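Local coordinates for periplasmic binding protein/LacI transcriptional regulator (Brachyspira murdochii, PDB 4KQC) that probably binds a sugar in the cleft between its two lobes, as the solute-binding component of an ABC transporter, at residues 7-12 / 65-70; 78-83 / 100-105; 140-145 / 178-183; 205-210 / 239-244; 270-275 / 314-319. One frame throughout, in Å; residues are numbered along the deposited sequence.

Overall arrangement
Along the chain the five contacts follow one another without overlap. Contacts 1 and 2, centres 13 Å apart, belong to the lobe built on the parallel sheet that holds strands 6-10 and 66-68; they touch where Ile66 meets Ile82. Contacts 3 and 4, centres 10 Å apart, lie in the second lobe and share its mixed sheet, where strands 141-146 and 208-211 are neighbours. About 39 Å separates the centres of contacts 1 and 3. Contact 5 falls between, 19 Å from contact 1 and 30 Å from contact 3, centre to centre, where the chain passes from one lobe to the other. This two-lobed plan is that of type I periplasmic binding proteins, whose ligand usually sits in the cleft.

Contact 1 of 5, residues 7-12 / 65-70; sequences IAVVSK and AIAFAA
Lys12 reaches across to Ala69 and Ala70 just past the ends of the two strands. From CB the chain sets out with CG anti to the carbonyl carbon (chi1 -59°); CG lies 3.6 Å from Ala69 O and also nears the Ala69 methyl. Beyond CG the chain is extended, bringing CE to 3.5 Å from Ala70 O, and NZ at the tip is hydrogen-bonded to Ser94. A long aliphatic stem ending in an amine suits this course past carbonyls to a polar partner.

Behind it, strands 7-10 and 66-68 run parallel in the central sheet of an alpha/beta lobe of the periplasmic binding protein fold. Ala8 and Val10 each use both N and O across the gap, as in Ala67 N to Ala8 O (2.8 Å). Small Ala8 leaves room for Ile66, while Val10 CG1 meets CD1 of the Phe68 ring at 3.8 Å, beneath helix 48-60. At the start of the pairing, Ile7 sets CG2 3.5 Å from Ala65 O and CG1 4.2 Å from Ala65 CB. An alanine in place of Ile7 would probably open a gap beside Ala65, whose methyl and carbonyl oxygen would lose these branches. On the far side Ile7 bonds through its backbone to strand 36-40.

Contact 2 of 5, residues 78-83 / 100-105; sequences QIKRIK and QAQGAV
Lys83 and Gln102 make the hydrogen bond that ties helix 76-84 to the loop 100-105: Lys83 NZ donates to Gln102 O over 2.8 Å. The lysine reaches it with CG anti to the backbone N (chi1 -173°) and the rest of its chain extended, and the ammonium comes in tilted 22° from the carbonyl plane. A second polar link braces the loop itself. Gln102 NE2 donates to Gln100 O (3.1 Å), almost straight at 167°, and also to Thr76 O, so the amide is held between its own loop and the start of the helix.

The loop shape behind this is a type I' turn from Ala101 to Ala104, closed by Ala104 N bonding to Ala101 O. Both middle residues have positive phi, which comes easily to Gly103 but is less usual for Gln102.

Apolar and van der Waals contacts fill the rest. Ile79 drives both ends of its branched chain into the loop: CD1 lies 3.4 Å from Gln100 O, the isoleucine side chain as a whole crossing that of Gln100 at about a right angle, and CG2 meets Ala101 O at 3.5 Å. The small Ala104 lets its CB sit 4.1 Å from Ile79 CG2, and also against Lys83 CB. On the outer side, Gln102 OE1 rests 3.4 Å from Lys80 CB.

The loop runs from strand 89-92 to strand 105-110, while helix 76-84 also packs on helix 48-60, through Gln78, Arg81 and Ile82.

Contact 3 of 5, residues 140-145 / 178-183; sequences KAKIAV and KYALQV
Lys140 leads its strand in by laying its side chain across the backbone of Lys178 and Tyr179, with CD 3.6 Å from Tyr179 O and also near the Ala180 methyl. An alanine here would probably leave the Tyr179 carbonyl and Ala180 CB without this aliphatic cover.

Ala141, small enough for a place near helix 113-133, starts the parallel bonding: its N donates to Lys178 O (2.8 Å), and its O accepts from Ala180 N. Lys142 projects from the other face; in the one of its two conformers described here, CD meets Ala180 CB at 3.8 Å and the stem crosses the Gln182 side chain obliquely. Ile143, also modelled twice, takes up Ala180 O and Gln182 N with its backbone, and its CB lies 3.8 Å from Leu181 CD2, the two side chains side by side. Ala144 turns its backbone bonds to Gly208 and Tyr210. Val145 N donates nearly straight (173°) to Gln182 O, and its CB packs on Val183 CG2.

Helix 152-171 connects the strands in a beta-alpha-beta crossover and lies over the face bearing Tyr179, Leu181 and Val145, with the Tyr179 hydroxyl bonded to Asp170. Strand 179-184 is an outermost strand of the sheet, and strand 208-211 flanks 141-146 on its other side.

Contact 4 of 5, residues 205-210 / 239-244; sequences SVLGIY and AQDGGD
Gln240 N donates to Val206 O over 2.9 Å, approaching from well above the carbonyl plane (57° out of it); it is the one backbone hydrogen bond between the two segments. The loop that presents this N-H is a type I turn from Ala239 to Gly242, in which Gly242, with positive phi, suits the last position.

Among the side chains, Gln240 and Leu207 carry most of the contact. Gln240 has its CG anti to the backbone N (chi1 -164°) and the chain runs on extended, passing CD 3.5 Å from Ser205 O. Beyond, the amide oxygen accepts from Lys142 N and the amide nitrogen donates to Lys140 O. A glutamine can do both at once, imitating the backbone of a neighbouring strand.

Leu207 crosses it at about a right angle. Its methyl CD2 comes 3.5 Å from Asp241 CG and about as near to both carboxylate oxygens, so it lies over the flat of that group. It also touches Ala239 CB at 4.2 Å. Asp241 is held in place by two bonds: OD1 accepts from Gly243 N (3.0 Å) in an Asx turn, and OD2 forms a salt bridge with Arg131.

Arg131 belongs to helix 113-133, which also packs on Leu207 through Ile132. Backbone bonds from Leu207 run to Lys142 on one side and Val246 on the other, placing the contact where strand 208-211 enters the sheet between strands 141-146 and 246-250.

Contact 5 of 5, residues 270-275 / 314-319; sequences TQDPYS and AKLLYE
Thr270 OG1 and Leu316 O are joined by one water, 2.6 Å from the threonine hydroxyl and 2.9 Å from the carbonyl, to which it donates. The hydroxyl is placed for this by standing anti to the backbone N (chi1 -178°), leaving the methyl CG2 to face Leu316 CD1 at 3.8 Å. Threonine suits the place because its two branches serve a polar and an apolar neighbour at once.

Leu316 is the wedge of the contact. Its CB comes 3.5 Å from Gln271 O, and from there its two methyls part, CD1 to the threonine and CD2 to Asp272 OD1. The type I turn from Ala314 to Leu317, closed by Leu317 N bonding to Ala314 O, sets Leu316 against the other segment, while Leu317 reaches it only with its tip, CD2 lying 3.9 Å from Thr270 CB.

Segment 270-275 passes between the lobes: strand 267-270 ends in the second sheet, and helix 273-288 begins against helix 18-33 of the first lobe, a crossing of the kind that forms the hinge in type I periplasmic binding proteins. Gln271 marks it by bonding to both Thr111 and Asp251.

Asp272 N-caps the new helix, its OD1 accepting a weak bond from Ser275 N (3.4 Å). Pro273, whose ring suits a first turn that needs no N-H there, rests its CD 3.7 Å from Leu316 O and its ring against Phe18 and Val22.

Contact 1 of 5, residues 7-12 / 65-70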
# COMPACT_ATOMS: atom_id res chain seq x y z
N ILE A 7 -25.69 -2.66 -5.85
CA ILE A 7 -24.46 -3.33 -5.40
C ILE A 7 -23.88 -2.63 -4.18
O ILE A 7 -23.79 -1.38 -4.12
CB ILE A 7 -23.41 -3.35 -6.55
CG1 ILE A 7 -23.84 -4.34 -7.64
CG2 ILE A 7 -22.02 -3.74 -6.00
CD1 ILE A 7 -22.99 -4.31 -8.91
N ALA A 8 -23.54 -3.40 -3.17
CA ALA A 8 -22.98 -2.88 -1.94
C ALA A 8 -21.48 -2.82 -2.05
O ALA A 8 -20.84 -3.81 -2.44
CB ALA A 8 -23.33 -3.80 -0.79
N VAL A 9 -20.93 -1.65 -1.74
CA VAL A 9 -19.50 -1.47 -1.67
C VAL A 9 -19.09 -1.09 -0.25
O VAL A 9 -19.49 -0.02 0.24
CB VAL A 9 -18.99 -0.40 -2.64
CG1 VAL A 9 -17.48 -0.30 -2.53
CG2 VAL A 9 -19.42 -0.76 -4.06
N VAL A 10 -18.37 -1.99 0.44
CA VAL A 10 -17.94 -1.76 1.81
C VAL A 10 -16.46 -1.47 1.78
O VAL A 10 -15.67 -2.34 1.43
CB VAL A 10 -18.31 -2.96 2.69
CG1 VAL A 10 -17.78 -2.74 4.09
CG2 VAL A 10 -19.82 -3.20 2.65
N SER A 11 -16.11 -0.22 2.07
CA SER A 11 -14.80 0.32 1.87
C SER A 11 -14.07 0.43 3.20
O SER A 11 -14.68 0.14 4.28
CB SER A 11 -14.95 1.77 1.32
OG SER A 11 -15.42 2.63 2.35
N LYS A 12 -12.85 0.94 3.20
CA LYS A 12 -12.15 1.20 4.51
C LYS A 12 -12.47 2.56 5.13
O LYS A 12 -11.91 2.93 6.17
CB LYS A 12 -10.65 1.05 4.33
CG LYS A 12 -10.18 -0.33 3.85
CD LYS A 12 -8.69 -0.50 4.01
CE LYS A 12 -8.20 -1.76 3.31
NZ LYS A 12 -6.78 -1.99 3.62
N ALA A 65 -24.62 -7.93 -5.66
CA ALA A 65 -23.28 -8.30 -5.43
C ALA A 65 -22.69 -7.41 -4.36
O ALA A 65 -23.27 -6.38 -4.02
CB ALA A 65 -22.48 -8.17 -6.72
N ILE A 66 -21.54 -7.81 -3.80
CA ILE A 66 -20.84 -7.05 -2.78
C ILE A 66 -19.40 -6.93 -3.21
O ILE A 66 -18.80 -7.95 -3.58
CB ILE A 66 -20.87 -7.76 -1.42
CG1 ILE A 66 -22.33 -7.80 -0.92
CG2 ILE A 66 -20.00 -7.09 -0.34
CD1 ILE A 66 -22.54 -8.75 0.26
N ALA A 67 -18.86 -5.72 -3.11
CA ALA A 67 -17.40 -5.49 -3.20
C ALA A 67 -16.93 -5.08 -1.84
O ALA A 67 -17.57 -4.20 -1.18
CB ALA A 67 -17.07 -4.43 -4.24
N PHE A 68 -15.82 -5.64 -1.39
CA PHE A 68 -15.36 -5.51 -0.02
C PHE A 68 -13.85 -5.32 0.12
O PHE A 68 -13.07 -6.08 -0.52
CB PHE A 68 -15.80 -6.77 0.76
CG PHE A 68 -15.44 -6.75 2.30
CD1 PHE A 68 -15.52 -5.58 3.06
CD2 PHE A 68 -15.06 -7.93 2.97
CE1 PHE A 68 -15.26 -5.56 4.42
CE2 PHE A 68 -14.81 -7.92 4.35
CZ PHE A 68 -14.88 -6.74 5.08
N ALA A 69 -13.45 -4.31 0.91
CA ALA A 69 -12.03 -4.09 1.29
C ALA A 69 -12.00 -4.11 2.79
O ALA A 69 -12.42 -3.13 3.39
CB ALA A 69 -11.54 -2.74 0.81
N ALA A 70 -11.46 -5.18 3.37
CA ALA A 70 -11.55 -5.42 4.83
C ALA A 70 -10.47 -4.57 5.55
O ALA A 70 -9.32 -4.56 5.11
CB ALA A 70 -11.34 -6.86 5.16

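Contact 2 of 5, residues 78-83 / 100-105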
# COMPACT_ATOMS: atom_id res chain seq x y z
N GLN A 78 -19.38 -13.06 8.40
CA GLN A 78 -20.04 -12.30 7.33
C GLN A 78 -19.81 -12.98 5.96
O GLN A 78 -20.75 -13.18 5.18
CB GLN A 78 -19.46 -10.88 7.30
CG GLN A 78 -19.96 -10.03 8.45
CD GLN A 78 -19.23 -10.27 9.78
OE1 GLN A 78 -18.13 -10.85 9.84
NE2 GLN A 78 -19.89 -9.90 10.85
N ILE A 79 -18.58 -13.41 5.73
CA ILE A 79 -18.25 -14.05 4.46
C ILE A 79 -18.95 -15.41 4.35
O ILE A 79 -19.51 -15.79 3.30
CB ILE A 79 -16.73 -14.17 4.29
CG1 ILE A 79 -16.12 -12.81 4.14
CG2 ILE A 79 -16.37 -15.06 3.08
CD1 ILE A 79 -14.65 -12.81 4.44
N LYS A 80 -19.03 -16.12 5.46
CA LYS A 80 -19.78 -17.38 5.49
C LYS A 80 -21.22 -17.18 5.11
O LYS A 80 -21.81 -17.98 4.32
CB LYS A 80 -19.64 -18.06 6.88
CG LYS A 80 -20.32 -19.40 6.90
CD LYS A 80 -19.70 -20.26 7.97
CE LYS A 80 -20.49 -21.53 8.12
NZ LYS A 80 -19.97 -22.24 9.33
N ARG A 81 -21.85 -16.13 5.65
CA ARG A 81 -23.25 -15.81 5.30
C ARG A 81 -23.42 -15.43 3.82
O ARG A 81 -24.37 -15.84 3.17
CB ARG A 81 -23.82 -14.77 6.35
CG ARG A 81 -25.30 -14.44 6.25
CD ARG A 81 -25.85 -13.96 7.60
NE ARG A 81 -25.46 -12.60 7.86
CZ ARG A 81 -26.21 -11.53 7.59
NH1 ARG A 81 -25.72 -10.29 7.81
NH2 ARG A 81 -27.40 -11.66 7.04
N ILE A 82 -22.52 -14.60 3.35
CA ILE A 82 -22.50 -14.21 1.90
C ILE A 82 -22.48 -15.46 1.05
O ILE A 82 -23.21 -15.58 0.05
CB ILE A 82 -21.31 -13.28 1.62
CG1 ILE A 82 -21.56 -11.86 2.19
CG2 ILE A 82 -21.05 -13.23 0.13
CD1 ILE A 82 -20.32 -10.97 2.25
N LYS A 83 -21.60 -16.40 1.41
CA LYS A 83 -21.44 -17.66 0.64
C LYS A 83 -22.75 -18.43 0.65
O LYS A 83 -23.25 -18.83 -0.40
CB LYS A 83 -20.28 -18.48 1.18
CG LYS A 83 -19.98 -19.68 0.30
CD LYS A 83 -18.92 -20.55 0.92
CE LYS A 83 -18.35 -21.41 -0.19
NZ LYS A 83 -17.31 -22.33 0.31
N GLN A 100 -9.56 -16.04 5.24
CA GLN A 100 -10.95 -15.74 5.59
C GLN A 100 -11.90 -15.97 4.42
O GLN A 100 -13.11 -15.88 4.60
CB GLN A 100 -11.13 -14.31 6.07
CG GLN A 100 -10.35 -14.03 7.35
CD GLN A 100 -10.67 -12.69 8.00
OE1 GLN A 100 -11.64 -12.03 7.68
NE2 GLN A 100 -9.77 -12.27 8.88
N ALA A 101 -11.38 -16.11 3.21
CA ALA A 101 -12.23 -16.03 2.05
C ALA A 101 -13.19 -17.21 1.84
O ALA A 101 -14.22 -17.07 1.15
CB ALA A 101 -11.35 -15.86 0.78
N GLN A 102 -12.86 -18.38 2.37
CA GLN A 102 -13.76 -19.53 2.34
C GLN A 102 -14.29 -19.90 0.93
O GLN A 102 -15.42 -20.38 0.79
CB GLN A 102 -14.93 -19.27 3.33
CG GLN A 102 -14.52 -19.16 4.79
CD GLN A 102 -15.61 -18.57 5.68
OE1 GLN A 102 -16.58 -19.22 6.04
NE2 GLN A 102 -15.49 -17.30 6.00
N GLY A 103 -13.46 -19.70 -0.10
CA GLY A 103 -13.90 -20.03 -1.44
C GLY A 103 -14.93 -19.14 -2.03
O GLY A 103 -15.53 -19.53 -3.00
N ALA A 104 -15.26 -18.04 -1.35
CA ALA A 104 -16.39 -17.19 -1.77
C ALA A 104 -15.98 -15.97 -2.62
O ALA A 104 -16.86 -15.29 -3.19
CB ALA A 104 -17.16 -16.76 -0.56
N VAL A 105 -14.68 -15.67 -2.67
CA VAL A 105 -14.26 -14.47 -3.35
C VAL A 105 -14.01 -14.81 -4.84
O VAL A 105 -13.08 -15.52 -5.15
CB VAL A 105 -13.02 -13.83 -2.68
CG1 VAL A 105 -12.58 -12.61 -3.50
CG2 VAL A 105 -13.31 -13.52 -1.23

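Contact 3 of 5, residues 140-145 / 178-183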
# COMPACT_ATOMS: atom_id res chain seq x y z
N LYS A 140 28.83 -5.21 6.32
CA LYS A 140 27.91 -5.13 5.18
C LYS A 140 27.17 -3.81 5.18
O LYS A 140 26.85 -3.28 6.26
CB LYS A 140 26.95 -6.27 5.23
CG LYS A 140 27.60 -7.63 5.09
CD LYS A 140 26.58 -8.72 5.09
CE LYS A 140 27.31 -10.06 4.93
NZ LYS A 140 26.33 -11.09 4.57
N ALA A 141 26.90 -3.27 4.00
CA ALA A 141 25.95 -2.16 3.86
C ALA A 141 24.57 -2.60 4.29
O ALA A 141 24.07 -3.66 3.88
CB ALA A 141 25.86 -1.70 2.42
N LYS A 142 23.87 -1.74 5.03
CA LYS A 142 22.55 -2.06 5.54
C LYS A 142 21.46 -1.26 4.85
O LYS A 142 21.61 -0.06 4.67
CB LYS A 142 22.49 -1.80 7.04
CG LYS A 142 23.60 -2.44 7.85
CD LYS A 142 23.60 -3.96 7.67
CE LYS A 142 24.30 -4.66 8.82
NZ LYS A 142 25.74 -4.33 8.89
N ILE A 143 20.40 -1.93 4.46
CA ILE A 143 19.17 -1.31 3.98
C ILE A 143 18.01 -1.77 4.88
O ILE A 143 17.78 -2.97 5.06
CB ILE A 143 18.89 -1.66 2.53
CG1 ILE A 143 20.05 -1.16 1.61
CG2 ILE A 143 17.56 -1.06 2.10
CD1 ILE A 143 21.09 -2.20 1.24
N ALA A 144 17.32 -0.82 5.48
CA ALA A 144 16.21 -1.13 6.38
C ALA A 144 14.91 -1.17 5.62
O ALA A 144 14.66 -0.31 4.73
CB ALA A 144 16.14 -0.07 7.43
N VAL A 145 14.09 -2.15 5.92
CA VAL A 145 12.75 -2.26 5.33
C VAL A 145 11.76 -2.10 6.50
O VAL A 145 11.70 -2.97 7.34
CB VAL A 145 12.60 -3.63 4.66
CG1 VAL A 145 11.12 -3.91 4.26
CG2 VAL A 145 13.58 -3.77 3.49
N LYS A 178 27.83 -8.10 0.10
CA LYS A 178 28.25 -6.89 0.79
C LYS A 178 27.09 -6.14 1.40
O LYS A 178 27.27 -5.01 1.78
CB LYS A 178 28.94 -5.94 -0.19
CG LYS A 178 30.25 -6.47 -0.76
CD LYS A 178 30.82 -5.53 -1.82
CE LYS A 178 32.14 -6.03 -2.29
NZ LYS A 178 32.60 -5.08 -3.37
N TYR A 179 25.91 -6.74 1.44
CA TYR A 179 24.74 -6.03 1.87
C TYR A 179 23.93 -6.89 2.78
O TYR A 179 23.96 -8.15 2.72
CB TYR A 179 23.90 -5.54 0.67
CG TYR A 179 23.14 -6.65 0.03
CD1 TYR A 179 23.74 -7.47 -0.94
CD2 TYR A 179 21.85 -6.94 0.38
CE1 TYR A 179 23.09 -8.57 -1.48
CE2 TYR A 179 21.17 -8.02 -0.19
CZ TYR A 179 21.78 -8.82 -1.11
OH TYR A 179 21.15 -9.90 -1.64
N ALA A 180 23.13 -6.26 3.64
CA ALA A 180 22.11 -6.96 4.45
C ALA A 180 20.83 -6.15 4.53
O ALA A 180 20.87 -4.94 4.74
CB ALA A 180 22.61 -7.17 5.85
N LEU A 181 19.70 -6.80 4.34
CA LEU A 181 18.43 -6.16 4.42
C LEU A 181 17.92 -6.39 5.86
O LEU A 181 17.96 -7.53 6.35
CB LEU A 181 17.45 -6.75 3.40
CG LEU A 181 17.83 -6.61 1.93
CD1 LEU A 181 16.96 -7.43 0.99
CD2 LEU A 181 17.81 -5.15 1.57
N GLN A 182 17.48 -5.35 6.53
CA GLN A 182 17.01 -5.44 7.89
C GLN A 182 15.50 -5.18 7.86
O GLN A 182 15.09 -4.06 7.64
CB GLN A 182 17.70 -4.38 8.72
CG GLN A 182 19.19 -4.57 8.73
CD GLN A 182 19.86 -3.52 9.60
OE1 GLN A 182 19.45 -2.36 9.62
NE2 GLN A 182 20.90 -3.94 10.31
N VAL A 183 14.71 -6.23 8.06
CA VAL A 183 13.27 -6.14 7.94
C VAL A 183 12.74 -5.89 9.37
O VAL A 183 12.99 -6.69 10.30
CB VAL A 183 12.65 -7.39 7.26
CG1 VAL A 183 11.14 -7.20 7.14
CG2 VAL A 183 13.31 -7.57 5.89

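Contact 4 of 5, residues 205-210 / 239-244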
# COMPACT_ATOMS: atom_id res chain seq x y z
N SER A 205 24.03 4.45 10.39
CA SER A 205 23.68 3.05 10.60
C SER A 205 23.30 2.28 9.35
O SER A 205 23.56 1.04 9.25
CB SER A 205 22.54 2.92 11.60
OG SER A 205 22.88 3.50 12.86
N VAL A 206 22.64 2.96 8.41
CA VAL A 206 22.10 2.32 7.19
C VAL A 206 22.36 3.20 6.01
O VAL A 206 22.66 4.40 6.15
CB VAL A 206 20.60 1.98 7.32
CG1 VAL A 206 20.27 1.08 8.54
CG2 VAL A 206 19.78 3.24 7.37
N LEU A 207 22.28 2.63 4.81
CA LEU A 207 22.40 3.44 3.59
C LEU A 207 21.05 3.86 3.06
O LEU A 207 20.93 4.91 2.41
CB LEU A 207 23.10 2.67 2.43
CG LEU A 207 24.54 2.25 2.57
CD1 LEU A 207 25.00 1.52 1.28
CD2 LEU A 207 25.29 3.55 2.77
N GLY A 208 20.06 3.01 3.28
CA GLY A 208 18.72 3.30 2.69
C GLY A 208 17.65 2.80 3.61
O GLY A 208 17.90 1.93 4.43
N ILE A 209 16.46 3.33 3.42
CA ILE A 209 15.30 2.95 4.17
C ILE A 209 14.12 2.90 3.25
O ILE A 209 13.83 3.88 2.53
CB ILE A 209 15.03 3.98 5.25
CG1 ILE A 209 16.25 4.12 6.22
CG2 ILE A 209 13.75 3.59 5.96
CD1 ILE A 209 16.10 5.27 7.24
N TYR A 210 13.46 1.75 3.22
CA TYR A 210 12.20 1.57 2.43
C TYR A 210 11.01 1.62 3.42
O TYR A 210 10.93 0.87 4.40
CB TYR A 210 12.21 0.22 1.70
CG TYR A 210 10.87 -0.24 1.19
CD1 TYR A 210 9.99 0.59 0.53
CD2 TYR A 210 10.48 -1.55 1.34
CE1 TYR A 210 8.80 0.11 -0.02
CE2 TYR A 210 9.28 -1.99 0.88
CZ TYR A 210 8.44 -1.20 0.19
OH TYR A 210 7.27 -1.72 -0.25
N ALA A 239 24.09 8.69 6.47
CA ALA A 239 24.16 7.30 6.01
C ALA A 239 25.39 6.62 6.54
O ALA A 239 26.34 7.26 6.97
CB ALA A 239 24.10 7.22 4.51
N GLN A 240 25.36 5.30 6.50
CA GLN A 240 26.37 4.44 7.00
C GLN A 240 27.80 4.74 6.47
O GLN A 240 28.78 4.59 7.21
CB GLN A 240 25.89 3.01 6.67
CG GLN A 240 26.56 1.93 7.39
CD GLN A 240 26.11 0.58 6.90
OE1 GLN A 240 25.20 0.46 6.09
NE2 GLN A 240 26.83 -0.45 7.31
N ASP A 241 27.88 5.18 5.21
CA ASP A 241 29.12 5.59 4.56
C ASP A 241 29.41 7.11 4.67
O ASP A 241 30.31 7.60 4.00
CB ASP A 241 29.17 5.17 3.10
CG ASP A 241 28.03 5.75 2.27
OD1 ASP A 241 27.20 6.57 2.76
OD2 ASP A 241 27.95 5.38 1.07
N GLY A 242 28.68 7.81 5.54
CA GLY A 242 28.73 9.28 5.60
C GLY A 242 28.15 10.10 4.48
O GLY A 242 28.25 11.34 4.46
N GLY A 243 27.54 9.43 3.50
CA GLY A 243 26.73 10.12 2.50
C GLY A 243 25.33 10.35 3.02
O GLY A 243 25.10 10.37 4.25
N ASP A 244 24.42 10.57 2.08
CA ASP A 244 23.03 10.88 2.42
C ASP A 244 22.17 9.62 2.41
O ASP A 244 22.36 8.74 1.61
CB ASP A 244 22.43 11.82 1.43
CG ASP A 244 23.17 13.14 1.34
OD1 ASP A 244 24.01 13.41 2.19
OD2 ASP A 244 22.83 13.88 0.42

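Contact 5 of 5, residues 270-275 / 314-319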
# COMPACT_ATOMS: atom_id res chain seq x y z
N THR A 270 3.01 4.89 -6.20
CA THR A 270 1.58 5.19 -5.93
C THR A 270 0.72 4.15 -6.58
O THR A 270 1.02 3.61 -7.64
CB THR A 270 1.13 6.59 -6.43
OG1 THR A 270 -0.23 6.84 -6.10
CG2 THR A 270 1.32 6.80 -7.92
N GLN A 271 -0.38 3.87 -5.93
CA GLN A 271 -1.43 3.07 -6.54
C GLN A 271 -2.32 3.91 -7.44
O GLN A 271 -2.07 5.07 -7.65
CB GLN A 271 -2.27 2.40 -5.45
CG GLN A 271 -1.52 1.63 -4.34
CD GLN A 271 -2.49 1.03 -3.35
OE1 GLN A 271 -3.26 0.11 -3.72
NE2 GLN A 271 -2.51 1.51 -2.14
N ASP A 272 -3.37 3.30 -8.01
CA ASP A 272 -4.33 4.01 -8.92
C ASP A 272 -5.73 3.85 -8.30
O ASP A 272 -6.50 2.94 -8.69
CB ASP A 272 -4.28 3.41 -10.31
CG ASP A 272 -5.14 4.16 -11.33
OD1 ASP A 272 -5.98 5.04 -11.02
OD2 ASP A 272 -4.97 3.91 -12.58
N PRO A 273 -6.03 4.66 -7.26
CA PRO A 273 -7.29 4.47 -6.52
C PRO A 273 -8.54 4.58 -7.38
O PRO A 273 -9.48 3.77 -7.21
CB PRO A 273 -7.23 5.57 -5.45
CG PRO A 273 -6.21 6.56 -5.94
CD PRO A 273 -5.20 5.73 -6.66
N TYR A 274 -8.57 5.49 -8.35
CA TYR A 274 -9.74 5.55 -9.20
C TYR A 274 -10.03 4.24 -9.92
O TYR A 274 -11.16 3.77 -9.99
CB TYR A 274 -9.59 6.67 -10.20
CG TYR A 274 -10.80 6.91 -11.03
CD1 TYR A 274 -11.04 6.15 -12.18
CD2 TYR A 274 -11.66 7.97 -10.74
CE1 TYR A 274 -12.15 6.44 -12.99
CE2 TYR A 274 -12.75 8.27 -11.55
CZ TYR A 274 -12.98 7.48 -12.67
OH TYR A 274 -14.07 7.70 -13.54
N SER A 275 -8.99 3.66 -10.49
CA SER A 275 -9.11 2.38 -11.16
C SER A 275 -9.50 1.25 -10.24
O SER A 275 -10.26 0.37 -10.63
CB SER A 275 -7.81 2.02 -11.86
OG SER A 275 -8.02 0.90 -12.72
N ALA A 314 -0.34 13.34 -10.69
CA ALA A 314 -1.02 14.07 -9.66
C ALA A 314 -2.39 13.56 -9.32
O ALA A 314 -2.75 13.53 -8.12
CB ALA A 314 -1.06 15.55 -10.05
N LYS A 315 -3.14 13.13 -10.33
CA LYS A 315 -4.46 12.63 -10.13
C LYS A 315 -4.51 11.32 -9.31
O LYS A 315 -5.57 11.01 -8.70
CB LYS A 315 -5.14 12.46 -11.47
CG LYS A 315 -4.64 11.24 -12.19
CD LYS A 315 -5.39 11.07 -13.49
CE LYS A 315 -4.93 9.79 -14.11
NZ LYS A 315 -5.73 9.55 -15.33
N LEU A 316 -3.40 10.57 -9.22
CA LEU A 316 -3.34 9.34 -8.40
C LEU A 316 -3.01 9.62 -6.94
O LEU A 316 -3.19 8.74 -6.10
CB LEU A 316 -2.24 8.39 -8.88
CG LEU A 316 -2.26 8.18 -10.38
CD1 LEU A 316 -1.01 7.47 -10.85
CD2 LEU A 316 -3.50 7.43 -10.80
N LEU A 317 -2.47 10.81 -6.68
CA LEU A 317 -2.00 11.17 -5.29
C LEU A 317 -3.12 11.76 -4.48
O LEU A 317 -4.16 12.23 -5.03
CB LEU A 317 -0.82 12.16 -5.35
CG LEU A 317 0.28 11.76 -6.34
CD1 LEU A 317 1.30 12.85 -6.54
CD2 LEU A 317 0.92 10.45 -5.92
N TYR A 318 -2.92 11.77 -3.17
CA TYR A 318 -3.94 12.35 -2.27
C TYR A 318 -3.21 13.06 -1.12
O TYR A 318 -2.05 12.75 -0.80
CB TYR A 318 -4.91 11.25 -1.78
CG TYR A 318 -4.19 10.18 -1.03
CD1 TYR A 318 -3.60 9.08 -1.72
CD2 TYR A 318 -4.00 10.28 0.34
CE1 TYR A 318 -2.86 8.15 -1.05
CE2 TYR A 318 -3.22 9.34 1.02
CZ TYR A 318 -2.65 8.28 0.32
OH TYR A 318 -1.83 7.37 0.97
N GLU A 319 -3.88 14.05 -0.53
CA GLU A 319 -3.38 14.77 0.65
C GLU A 319 -3.70 14.06 1.94
O GLU A 319 -4.74 13.43 2.07
CB GLU A 319 -4.02 16.15 0.77
CG GLU A 319 -3.92 17.00 -0.47
CD GLU A 319 -2.53 17.54 -0.64
OE1 GLU A 319 -2.17 18.44 0.15
OE2 GLU A 319 -1.83 17.09 -1.58
OXT GLU A 319 -2.97 14.11 2.93
O HOH W 1 -1.39 7.81 -4.01